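Local atomic coordinates of geranyltranstransferase (Staphylococcus aureus, PDB entry 1RTR), a protein that catalyses, as a farnesyl pyrophosphate synthase of the polyprenyl synthetase family, the condensation of isopentenyl pyrophosphate with geranyl pyrophosphate to give farnesyl pyrophosphate. Residues Glu72-Tyr77 and Lys118-Ile123. Numbering follows the deposited sequence.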
# COMPACT_ATOMS: atom_id res chain seq x y z
N GLU A 72 1.93 -12.31 -2.63
CA GLU A 72 1.82 -13.00 -1.34
C GLU A 72 1.97 -12.02 -0.16
O GLU A 72 1.33 -12.21 0.89
CB GLU A 72 2.81 -14.17 -1.26
CG GLU A 72 2.65 -15.07 -0.03
CD GLU A 72 1.40 -15.94 -0.04
OE1 GLU A 72 0.68 -16.00 -1.06
OE2 GLU A 72 1.13 -16.58 1.01
N MET A 73 2.79 -10.98 -0.33
CA MET A 73 2.90 -9.92 0.68
C MET A 73 1.53 -9.25 0.89
O MET A 73 1.12 -9.01 2.03
CB MET A 73 3.95 -8.88 0.28
CG MET A 73 5.38 -9.17 0.74
SD MET A 73 6.61 -8.05 0.02
CE MET A 73 8.07 -8.96 0.39
N ILE A 74 0.83 -8.96 -0.21
CA ILE A 74 -0.49 -8.35 -0.15
C ILE A 74 -1.49 -9.26 0.55
O ILE A 74 -2.30 -8.80 1.36
CB ILE A 74 -1.00 -7.99 -1.56
CG1 ILE A 74 -0.06 -6.97 -2.20
CG2 ILE A 74 -2.45 -7.50 -1.52
CD1 ILE A 74 -0.44 -5.54 -2.00
N HIS A 75 -1.43 -10.54 0.24
CA HIS A 75 -2.30 -11.52 0.89
C HIS A 75 -1.97 -11.63 2.39
O HIS A 75 -2.87 -11.66 3.23
CB HIS A 75 -2.24 -12.87 0.17
CG HIS A 75 -2.84 -14.00 0.94
ND1 HIS A 75 -4.20 -14.14 1.12
CD2 HIS A 75 -2.26 -15.04 1.59
CE1 HIS A 75 -4.44 -15.22 1.85
NE2 HIS A 75 -3.28 -15.78 2.15
N THR A 76 -0.67 -11.66 2.71
CA THR A 76 -0.21 -11.72 4.10
C THR A 76 -0.69 -10.50 4.90
O THR A 76 -1.22 -10.64 6.02
CB THR A 76 1.32 -11.82 4.15
OG1 THR A 76 1.75 -13.01 3.48
CG2 THR A 76 1.80 -12.01 5.57
N TYR A 77 -0.49 -9.31 4.35
CA TYR A 77 -0.91 -8.08 5.02
C TYR A 77 -2.42 -8.06 5.29
O TYR A 77 -2.85 -7.61 6.36
CB TYR A 77 -0.47 -6.82 4.24
CG TYR A 77 -1.60 -5.89 3.83
CD1 TYR A 77 -2.26 -5.08 4.77
CD2 TYR A 77 -2.02 -5.83 2.51
CE1 TYR A 77 -3.32 -4.24 4.39
CE2 TYR A 77 -3.08 -5.00 2.11
CZ TYR A 77 -3.71 -4.20 3.05
OH TYR A 77 -4.73 -3.38 2.66
N LYS A 118 5.86 -2.72 0.90
CA LYS A 118 6.97 -3.48 0.31
C LYS A 118 6.59 -4.13 -1.04
O LYS A 118 7.41 -4.19 -1.96
CB LYS A 118 7.52 -4.54 1.29
CG LYS A 118 8.74 -5.30 0.78
CD LYS A 118 9.98 -4.41 0.70
CE LYS A 118 11.25 -5.25 0.63
NZ LYS A 118 12.22 -4.76 -0.41
N ALA A 119 5.34 -4.60 -1.14
CA ALA A 119 4.86 -5.24 -2.36
C ALA A 119 5.05 -4.34 -3.58
O ALA A 119 5.46 -4.81 -4.65
CB ALA A 119 3.40 -5.67 -2.21
N PHE A 120 4.77 -3.04 -3.41
CA PHE A 120 4.93 -2.07 -4.49
C PHE A 120 6.39 -1.76 -4.80
O PHE A 120 6.77 -1.62 -5.97
CB PHE A 120 4.11 -0.82 -4.19
CG PHE A 120 2.64 -1.07 -4.24
CD1 PHE A 120 2.00 -1.24 -5.47
CD2 PHE A 120 1.90 -1.18 -3.08
CE1 PHE A 120 0.64 -1.49 -5.53
CE2 PHE A 120 0.54 -1.45 -3.14
CZ PHE A 120 -0.09 -1.60 -4.37
N GLU A 121 7.22 -1.68 -3.76
CA GLU A 121 8.66 -1.53 -3.93
C GLU A 121 9.23 -2.66 -4.76
O GLU A 121 10.03 -2.42 -5.66
CB GLU A 121 9.34 -1.50 -2.57
CG GLU A 121 10.65 -0.73 -2.56
CD GLU A 121 11.83 -1.60 -2.22
OE1 GLU A 121 12.04 -2.61 -2.95
OE2 GLU A 121 12.56 -1.29 -1.22
N LEU A 122 8.81 -3.88 -4.45
CA LEU A 122 9.33 -5.08 -5.10
C LEU A 122 9.07 -5.12 -6.60
O LEU A 122 9.97 -5.46 -7.37
CB LEU A 122 8.77 -6.33 -4.42
CG LEU A 122 9.69 -7.56 -4.34
CD1 LEU A 122 11.14 -7.21 -3.95
CD2 LEU A 122 9.10 -8.57 -3.39
N ILE A 123 7.86 -4.77 -7.03
CA ILE A 123 7.54 -4.79 -8.46
C ILE A 123 8.28 -3.67 -9.15
O ILE A 123 8.88 -3.87 -10.21
CB ILE A 123 6.01 -4.72 -8.73
CG1 ILE A 123 5.35 -6.06 -8.41
CG2 ILE A 123 5.72 -4.31 -10.19
CD1 ILE A 123 3.93 -5.94 -7.98
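Lys118 meets Met73 through the aliphatic part of its side chain: its CG lies 3.6 Å from Met73 SD and almost as near to Met73 CE. With CG anti to the backbone N (chi1 -175°), the root of the lysine borders the methionine, while the chain beyond leads the ammonium away from it, to a salt bridge with Glu121, one turn on in the same helix, whose hydrogen bond is weak.

Ala119 comes next, the point where the two backbones draw nearest, its CA 5.9 Å from Met73 CA. Its methyl group points at the other helix and is met by two residues. Met73 CB stands 4.1 Å from Ala119 CB, and from roughly at right angles to it Ile74 CG1 closes to 3.7 Å of that same CB, with Ile74 CD1 touching it too. The segment axes are 9.6 Å apart and run antiparallel, at 178°.

Phe120 gives this neighbour little, just a loose approach of its CE2 to Ile74 CD1; its ring stacks instead on Phe120 of the second subunit, which places this edge of the contact at the dimer interface. Leu122 then finishes the row. Its CD2 comes within 3.9 Å of Met73 CE, the two side chains crossing at about a right angle. Being extended beyond CG, Met73 carries its sulfur and methyl across from Lys118 to Leu122, one turn on.

This is antiparallel packing of helices 65-83 and 105-124 within the all-helical prenyl synthase fold. The contact is made almost wholly by aliphatic carbons and the methionine sulfur, with an aromatic carbon of Phe120 at its margin, and the nearby charges are directed elsewhere: Glu72 pairs with Arg44, and Lys118 with Glu121. Its cohesion therefore rests on apolar burial and dispersion contacts rather than on directional polar bonds.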